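PDB 6UTC: transcriptional activator ToxR from Vibrio vulnificus, which is a membrane-spanning activator of transcription whose periplasmic domain, the part in this structure, probably senses bile salts and interacts with its partner ToxS. Local coordinates for residues A[58-63]-A[77-82]; A[71-76]-A[90-95]. One frame throughout, in Å; residues are numbered along the deposited sequence.

Contact 1 of 2, residues A[58-63]-A[77-82]; sequences SAPVKV and YIHTLP
V63 sets one methyl over the centre of the ring of Y77, a CH-pi contact: CG2 stands 3.7 Å from the centroid of that ring, almost exactly on its normal. Lying anti to the backbone N of V63 carries CG2 to this place, and the two side chains run side by side in the same direction. P60 reaches the same tyrosine differently, its CG coming to CD1 of Y77 at the ring edge, near the plane. The proline also serves a second ring, for P60 CB lies over the face of H79, 4.2 Å from the centroid. H79 is held at its edge as well, where ND1 gives a weak, bent bond of 2.8 Å to the carbonyl O of S58; NE2 is bonded to the hydroxyl of Y50, a helix 40-52 residue, and the ring of Y50 stacks on that of Y77. Where strand 62-67 pairs with strand 72-78, a classic beta bulge sets both V61 and K62 against I78. I78 O accepts from V61 N at 2.8 Å, in the carbonyl plane, and weakly from K62 N at 3.4 Å. Regular antiparallel pairing follows with a nearly straight bond of 2.9 Å from I78 N to K62 O. On the face away from the tyrosine, K62 crosses I78 obliquely, its aliphatic chain extended beyond CG, with CG at 3.8 Å from I78 CB. In the conformer described, V61 turns CG2 onto CG2 of T80, the two side chains nearly perpendicular. A water molecule donates to A59 O, accepts from T80 N and also bonds H79 ND1.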
ATOM      1  N   SER A  58      -1.867  13.488  -8.021  0.74 25.09           N
ATOM      2  CA  SER A  58      -1.312  12.165  -8.271  0.74 23.78           C
ATOM      3  C   SER A  58      -1.136  11.326  -7.011  0.74 21.84           C
ATOM      4  O   SER A  58      -0.674  10.187  -7.111  0.74 21.89           O
ATOM      5  CB  SER A  58       0.018  12.270  -9.020  0.74 24.62           C
ATOM      6  OG  SER A  58      -0.196  12.664 -10.364  0.74 27.47           O
ATOM      7  N   ALA A  59      -1.476  11.849  -5.840  1.00 22.00           N
ATOM      8  CA  ALA A  59      -1.390  11.037  -4.634  1.00 19.99           C
ATOM      9  C   ALA A  59      -2.376   9.879  -4.750  1.00 19.49           C
ATOM     10  O   ALA A  59      -3.483  10.055  -5.271  1.00 18.35           O
ATOM     11  CB  ALA A  59      -1.738  11.864  -3.400  1.00 25.08           C
ATOM     12  N   PRO A  60      -2.010   8.680  -4.304  1.00 17.40           N
ATOM     13  CA  PRO A  60      -2.958   7.572  -4.390  1.00 16.69           C
ATOM     14  C   PRO A  60      -4.105   7.812  -3.431  1.00 17.07           C
ATOM     15  O   PRO A  60      -3.945   8.432  -2.375  1.00 19.79           O
ATOM     16  CB  PRO A  60      -2.122   6.363  -3.958  1.00 17.21           C
ATOM     17  CG  PRO A  60      -1.111   6.951  -3.029  1.00 18.40           C
ATOM     18  CD  PRO A  60      -0.755   8.278  -3.646  1.00 19.05           C
ATOM     19  N   VAL A  61      -5.284   7.337  -3.835  0.61 14.40           N
ATOM     20  CA  VAL A  61      -6.465   7.371  -2.978  0.61 17.07           C
ATOM     21  C   VAL A  61      -6.365   6.290  -1.915  0.61 16.65           C
ATOM     22  O   VAL A  61      -6.658   6.510  -0.731  0.61 14.22           O
ATOM     23  CB  VAL A  61      -7.735   7.186  -3.836  0.61 16.83           C
ATOM     24  CG1 VAL A  61      -8.981   7.168  -2.955  0.61 20.08           C
ATOM     25  CG2 VAL A  61      -7.838   8.257  -4.924  0.61 17.90           C
ATOM     26  N   LYS A  62      -5.941   5.104  -2.319  1.00 15.56           N
ATOM     27  CA  LYS A  62      -5.958   3.964  -1.432  1.00 15.04           C
ATOM     28  C   LYS A  62      -4.860   3.020  -1.849  1.00 15.88           C
ATOM     29  O   LYS A  62      -4.320   3.100  -2.958  1.00 14.75           O
ATOM     30  CB  LYS A  62      -7.315   3.259  -1.440  1.00 19.96           C
ATOM     31  CG  LYS A  62      -7.795   2.847  -2.790  1.00 19.79           C
ATOM     32  CD  LYS A  62      -9.312   2.674  -2.745  1.00 23.31           C
ATOM     33  CE  LYS A  62      -9.903   2.464  -4.123  1.00 34.49           C
ATOM     34  NZ  LYS A  62     -11.391   2.440  -4.034  1.00 38.13           N
ATOM     35  N   VAL A  63      -4.524   2.141  -0.923  1.00 14.49           N
ATOM     36  CA  VAL A  63      -3.609   1.041  -1.170  1.00 13.78           C
ATOM     37  C   VAL A  63      -4.252  -0.210  -0.595  1.00 14.03           C
ATOM     38  O   VAL A  63      -4.710  -0.211   0.558  1.00 15.01           O
ATOM     39  CB  VAL A  63      -2.182   1.299  -0.633  1.00 14.46           C
ATOM     40  CG1 VAL A  63      -2.149   1.468   0.862  1.00 18.39           C
ATOM     41  CG2 VAL A  63      -1.228   0.197  -1.085  1.00 16.65           C
ATOM     42  N   TYR A  77      -1.515   0.150  -5.206  1.00 13.19           N
ATOM     43  CA  TYR A  77      -1.789   1.577  -5.101  1.00 12.61           C
ATOM     44  C   TYR A  77      -2.781   1.984  -6.174  1.00 13.43           C
ATOM     45  O   TYR A  77      -2.543   1.746  -7.368  1.00 15.41           O
ATOM     46  CB  TYR A  77      -0.493   2.356  -5.280  1.00 14.58           C
ATOM     47  CG  TYR A  77       0.375   2.358  -4.048  1.00 13.65           C
ATOM     48  CD1 TYR A  77       0.183   3.300  -3.058  1.00 16.84           C
ATOM     49  CD2 TYR A  77       1.368   1.409  -3.873  1.00 16.94           C
ATOM     50  CE1 TYR A  77       0.963   3.314  -1.918  1.00 16.10           C
ATOM     51  CE2 TYR A  77       2.160   1.413  -2.730  1.00 19.67           C
ATOM     52  CZ  TYR A  77       1.950   2.377  -1.769  1.00 16.94           C
ATOM     53  OH  TYR A  77       2.731   2.389  -0.627  1.00 18.23           O
ATOM     54  N   ILE A  78      -3.882   2.587  -5.754  0.52 12.25           N
ATOM     55  CA  ILE A  78      -4.945   3.007  -6.652  0.52 12.74           C
ATOM     56  C   ILE A  78      -5.020   4.524  -6.627  0.52 13.76           C
ATOM     57  O   ILE A  78      -5.057   5.141  -5.552  0.52 12.28           O
ATOM     58  CB  ILE A  78      -6.285   2.359  -6.272  0.52 12.96           C
ATOM     59  CG1 ILE A  78      -6.180   0.837  -6.426  0.52 15.51           C
ATOM     60  CG2 ILE A  78      -7.411   2.920  -7.137  0.52 14.62           C
ATOM     61  CD1 ILE A  78      -7.302   0.054  -5.775  0.52 16.71           C
ATOM     62  N   HIS A  79      -5.003   5.115  -7.808  1.00 13.02           N
ATOM     63  CA  HIS A  79      -5.068   6.559  -7.978  1.00 14.23           C
ATOM     64  C   HIS A  79      -6.463   6.984  -8.419  1.00 13.05           C
ATOM     65  O   HIS A  79      -7.333   6.167  -8.714  1.00 14.58           O
ATOM     66  CB  HIS A  79      -4.004   6.991  -8.989  1.00 13.38           C
ATOM     67  CG  HIS A  79      -2.611   6.787  -8.491  1.00 13.72           C
ATOM     68  ND1 HIS A  79      -1.824   7.822  -8.033  1.00 15.86           N
ATOM     69  CD2 HIS A  79      -1.883   5.659  -8.329  1.00 14.38           C
ATOM     70  CE1 HIS A  79      -0.666   7.336  -7.621  1.00 17.15           C
ATOM     71  NE2 HIS A  79      -0.678   6.027  -7.783  1.00 15.17           N
ATOM     72  N   THR A  80      -6.677   8.299  -8.458  1.00 16.26           N
ATOM     73  CA  THR A  80      -7.883   8.791  -9.099  1.00 16.43           C
ATOM     74  C   THR A  80      -7.881   8.352 -10.562  1.00 17.12           C
ATOM     75  O   THR A  80      -6.829   8.087 -11.151  1.00 15.83           O
ATOM     76  CB  THR A  80      -7.945  10.320  -9.020  1.00 18.21           C
ATOM     77  OG1 THR A  80      -6.851  10.874  -9.752  1.00 19.62           O
ATOM     78  CG2 THR A  80      -7.899  10.805  -7.569  1.00 20.61           C
ATOM     79  N   LEU A  81      -9.074   8.253 -11.146  1.00 17.17           N
ATOM     80  CA  LEU A  81      -9.168   7.787 -12.530  1.00 18.43           C
ATOM     81  C   LEU A  81      -8.307   8.580 -13.510  1.00 18.08           C
ATOM     82  O   LEU A  81      -7.638   7.954 -14.348  1.00 18.21           O
ATOM     83  CB  LEU A  81     -10.636   7.670 -12.968  1.00 22.91           C
ATOM     84  CG  LEU A  81     -11.351   6.470 -12.339  1.00 24.76           C
ATOM     85  CD1 LEU A  81     -12.852   6.584 -12.534  1.00 31.69           C
ATOM     86  CD2 LEU A  81     -10.827   5.155 -12.912  1.00 24.15           C
ATOM     87  N   PRO A  82      -8.246   9.913 -13.460  1.00 17.44           N
ATOM     88  CA  PRO A  82      -7.354  10.625 -14.390  1.00 18.97           C
ATOM     89  C   PRO A  82      -5.898  10.271 -14.219  1.00 18.26           C
ATOM     90  O   PRO A  82      -5.099  10.525 -15.130  1.00 21.39           O
ATOM     91  CB  PRO A  82      -7.598  12.105 -14.067  1.00 21.99           C
ATOM     92  CG  PRO A  82      -8.895  12.134 -13.361  1.00 22.60           C
ATOM     93  CD  PRO A  82      -9.013  10.845 -12.618  1.00 17.72           C
TER
HETATM   94  O   HOH W   1      -4.207  10.010  -7.862  1.00 19.13           O

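Contact 2 of 2, residues A[71-76]-A[90-95]; sequences NQLILN and LRIFSE
F93 carries Q72 on one face of its ring, with CG of the glutamine 4.3 Å above the plane and displaced toward the rim. Extended beyond CG, the glutamine runs alongside the phenylalanine and brings NE2 to 3.4 Å from F93 CE2, near CZ as well, with the two planes 40° apart. The other end of that amide turns to the neighbouring residue on strand 88-93: OE1 of Q72 touches CB of R91 at 3.4 Å. CD1 of I74 packs on R91 CG at 3.6 Å and only approaches the guanidinium, obliquely. N71 lies beside F93, its amide plane steeply inclined to the ring, and its backbone O accepts from S94 N at 2.9 Å while also receiving a CA-H...O contact from F93. On the reverse face the side chains of the two strands, L73, L75, L90 and I92, are all aliphatic. I92 has CG1 between its backbone N and carbonyl carbon (chi1 65°), which brings CG1 to 3.8 Å from L73 CB; its CD1 continues to CD2 of L73 and CD1 of L75. Helices 40-52 and 99-102 pack over this side, I43 on L73 and I102 on I92. Two pairs of nearly straight backbone bonds join L73 to I92 and L75 to L90, with the non-hydrogen-bonded pair I74–R91 between them and Q72–F93 beyond L73–I92. The alternation is that of antiparallel strands; here they form a hairpin whose strand 88-93 is outermost in the chain's mixed sheet, with one face under helices.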
ATOM      1  N   ASN A  71       6.348 -14.374   3.851  1.00 20.38           N
ATOM      2  CA  ASN A  71       7.289 -13.267   3.905  1.00 21.77           C
ATOM      3  C   ASN A  71       7.057 -12.218   2.825  1.00 17.30           C
ATOM      4  O   ASN A  71       7.895 -11.329   2.664  1.00 19.76           O
ATOM      5  CB  ASN A  71       8.736 -13.769   3.868  1.00 25.75           C
ATOM      6  CG  ASN A  71       9.082 -14.477   2.575  1.00 28.85           C
ATOM      7  OD1 ASN A  71       8.268 -14.572   1.657  1.00 33.30           O
ATOM      8  ND2 ASN A  71      10.308 -14.986   2.497  1.00 39.83           N
ATOM      9  N   GLN A  72       5.941 -12.290   2.101  1.00 17.75           N
ATOM     10  CA  GLN A  72       5.666 -11.386   0.990  1.00 16.57           C
ATOM     11  C   GLN A  72       4.286 -10.761   1.145  1.00 14.78           C
ATOM     12  O   GLN A  72       3.307 -11.464   1.426  1.00 17.25           O
ATOM     13  CB  GLN A  72       5.748 -12.117  -0.349  1.00 20.71           C
ATOM     14  CG  GLN A  72       5.743 -11.186  -1.540  1.00 25.84           C
ATOM     15  CD  GLN A  72       6.287 -11.834  -2.807  1.00 31.89           C
ATOM     16  OE1 GLN A  72       6.139 -11.291  -3.902  1.00 37.72           O
ATOM     17  NE2 GLN A  72       6.910 -13.002  -2.664  1.00 32.30           N
ATOM     18  N   LEU A  73       4.217  -9.448   0.951  1.00 14.27           N
ATOM     19  CA  LEU A  73       2.980  -8.681   0.980  1.00 13.52           C
ATOM     20  C   LEU A  73       2.782  -7.997  -0.366  1.00 12.75           C
ATOM     21  O   LEU A  73       3.743  -7.499  -0.961  1.00 14.18           O
ATOM     22  CB  LEU A  73       3.065  -7.616   2.080  1.00 14.61           C
ATOM     23  CG  LEU A  73       1.793  -6.784   2.308  1.00 14.48           C
ATOM     24  CD1 LEU A  73       0.777  -7.601   3.107  1.00 15.02           C
ATOM     25  CD2 LEU A  73       2.089  -5.480   3.023  1.00 17.52           C
ATOM     26  N   ILE A  74       1.540  -7.987  -0.853  1.00 12.71           N
ATOM     27  CA  ILE A  74       1.168  -7.287  -2.075  1.00 12.65           C
ATOM     28  C   ILE A  74       0.506  -5.972  -1.695  1.00 13.18           C
ATOM     29  O   ILE A  74      -0.417  -5.952  -0.867  1.00 12.81           O
ATOM     30  CB  ILE A  74       0.215  -8.142  -2.925  1.00 13.58           C
ATOM     31  CG1 ILE A  74       0.762  -9.561  -3.097  1.00 16.87           C
ATOM     32  CG2 ILE A  74      -0.043  -7.471  -4.260  1.00 18.08           C
ATOM     33  CD1 ILE A  74       2.148  -9.610  -3.705  1.00 20.53           C
ATOM     34  N   LEU A  75       0.971  -4.872  -2.283  1.00 12.81           N
ATOM     35  CA  LEU A  75       0.333  -3.568  -2.115  1.00 12.68           C
ATOM     36  C   LEU A  75      -0.089  -3.051  -3.480  1.00 14.20           C
ATOM     37  O   LEU A  75       0.743  -2.927  -4.385  1.00 15.53           O
ATOM     38  CB  LEU A  75       1.295  -2.571  -1.472  1.00 13.55           C
ATOM     39  CG  LEU A  75       1.685  -2.881  -0.032  1.00 13.06           C
ATOM     40  CD1 LEU A  75       2.785  -1.943   0.450  1.00 17.65           C
ATOM     41  CD2 LEU A  75       0.481  -2.796   0.885  1.00 15.50           C
ATOM     42  N   ASN A  76      -1.367  -2.750  -3.628  1.00 12.86           N
ATOM     43  CA  ASN A  76      -1.905  -2.218  -4.874  1.00 13.29           C
ATOM     44  C   ASN A  76      -2.294  -0.763  -4.637  1.00 12.61           C
ATOM     45  O   ASN A  76      -3.273  -0.483  -3.931  1.00 14.28           O
ATOM     46  CB  ASN A  76      -3.088  -3.059  -5.343  1.00 15.44           C
ATOM     47  CG  ASN A  76      -2.651  -4.218  -6.225  1.00 19.56           C
ATOM     48  OD1 ASN A  76      -2.312  -4.021  -7.393  1.00 22.87           O
ATOM     49  ND2 ASN A  76      -2.616  -5.407  -5.671  1.00 23.75           N
ATOM     50  N   LEU A  90       2.815  -3.569  -6.111  1.00 16.40           N
ATOM     51  CA  LEU A  90       4.160  -3.722  -5.582  1.00 18.50           C
ATOM     52  C   LEU A  90       4.187  -4.917  -4.641  1.00 17.80           C
ATOM     53  O   LEU A  90       3.174  -5.281  -4.045  1.00 15.24           O
ATOM     54  CB  LEU A  90       4.581  -2.476  -4.788  1.00 20.92           C
ATOM     55  CG  LEU A  90       4.471  -1.099  -5.451  1.00 27.14           C
ATOM     56  CD1 LEU A  90       4.953  -0.027  -4.496  1.00 26.71           C
ATOM     57  CD2 LEU A  90       5.255  -1.068  -6.752  1.00 26.12           C
ATOM     58  N   ARG A  91       5.359  -5.519  -4.499  1.00 17.52           N
ATOM     59  CA  ARG A  91       5.561  -6.651  -3.609  1.00 17.50           C
ATOM     60  C   ARG A  91       6.688  -6.302  -2.653  1.00 15.75           C
ATOM     61  O   ARG A  91       7.765  -5.872  -3.082  1.00 18.97           O
ATOM     62  CB  ARG A  91       5.907  -7.906  -4.407  1.00 21.92           C
ATOM     63  CG  ARG A  91       4.907  -8.186  -5.526  1.00 30.28           C
ATOM     64  CD  ARG A  91       5.555  -8.123  -6.903  1.00 40.92           C
ATOM     65  NE  ARG A  91       4.612  -7.716  -7.948  1.00 41.38           N
ATOM     66  CZ  ARG A  91       3.646  -8.492  -8.428  1.00 40.19           C
ATOM     67  NH1 ARG A  91       3.480  -9.719  -7.949  1.00 44.40           N
ATOM     68  NH2 ARG A  91       2.841  -8.044  -9.383  1.00 43.06           N
ATOM     69  N   ILE A  92       6.441  -6.451  -1.361  1.00 16.60           N
ATOM     70  CA  ILE A  92       7.473  -6.185  -0.373  1.00 18.43           C
ATOM     71  C   ILE A  92       7.695  -7.434   0.460  1.00 19.16           C
ATOM     72  O   ILE A  92       6.790  -8.248   0.656  1.00 17.20           O
ATOM     73  CB  ILE A  92       7.175  -4.951   0.508  1.00 23.58           C
ATOM     74  CG1 ILE A  92       5.934  -5.187   1.365  1.00 22.09           C
ATOM     75  CG2 ILE A  92       7.009  -3.698  -0.359  1.00 23.71           C
ATOM     76  CD1 ILE A  92       5.678  -4.071   2.352  1.00 23.53           C
ATOM     77  N   PHE A  93       8.920  -7.586   0.944  1.00 21.87           N
ATOM     78  CA  PHE A  93       9.297  -8.731   1.751  1.00 24.50           C
ATOM     79  C   PHE A  93       9.477  -8.306   3.199  1.00 30.42           C
ATOM     80  O   PHE A  93       9.752  -7.140   3.493  1.00 33.88           O
ATOM     81  CB  PHE A  93      10.579  -9.373   1.215  1.00 28.25           C
ATOM     82  CG  PHE A  93      10.394 -10.039  -0.114  1.00 26.43           C
ATOM     83  CD1 PHE A  93      10.431  -9.302  -1.283  1.00 31.61           C
ATOM     84  CD2 PHE A  93      10.146 -11.401  -0.194  1.00 31.98           C
ATOM     85  CE1 PHE A  93      10.246  -9.908  -2.514  1.00 35.39           C
ATOM     86  CE2 PHE A  93       9.960 -12.018  -1.420  1.00 37.11           C
ATOM     87  CZ  PHE A  93      10.011 -11.269  -2.582  1.00 40.04           C
ATOM     88  N   SER A  94       9.293  -9.262   4.108  1.00 26.34           N
ATOM     89  CA  SER A  94       9.431  -8.953   5.527  1.00 31.38           C
ATOM     90  C   SER A  94      10.886  -8.681   5.892  1.00 48.26           C
ATOM     91  O   SER A  94      11.194  -7.692   6.568  1.00 57.68           O
ATOM     92  CB  SER A  94       8.858 -10.088   6.373  1.00 33.68           C
ATOM     93  OG  SER A  94       9.460 -11.319   6.030  1.00 38.77           O
ATOM     94  N   GLU A  95      11.800  -9.543   5.441  1.00 48.29           N
ATOM     95  CA  GLU A  95      13.197  -9.418   5.846  1.00 62.23           C
ATOM     96  C   GLU A  95      13.930  -8.359   5.028  1.00 60.59           C
ATOM     97  O   GLU A  95      14.657  -7.530   5.585  1.00 60.62           O
ATOM     98  CB  GLU A  95      13.901 -10.775   5.748  1.00 67.86           C
ATOM     99  CG  GLU A  95      13.380 -11.818   6.730  1.00 69.34           C
ATOM    100  CD  GLU A  95      14.043 -13.174   6.554  1.00 74.98           C
ATOM    101  OE1 GLU A  95      14.798 -13.346   5.574  1.00 76.40           O
ATOM    102  OE2 GLU A  95      13.807 -14.069   7.395  1.00 73.48           O
TER

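How the contacts relate
Strand 72-78 is common to both contacts: its far end pairs with strand 62-67 in contact 1, and its earlier part with strand 88-93 in contact 2. Two successive hairpins thus form a three-stranded antiparallel meander, with the segments alternating along the chain. The centres lie about 19 Å apart, yet the contacts meet at the junction. Y77 CE2 packs on L90 CD1 at 3.6 Å, and V63 CG2, the methyl over the tyrosine, reaches L75 CB at 3.8 Å. Helix 40-52 covers both: C46, in the disulfide with C103, touches Y77 from contact 1 and L75 from contact 2, placing that cross-link beside their shared apolar face.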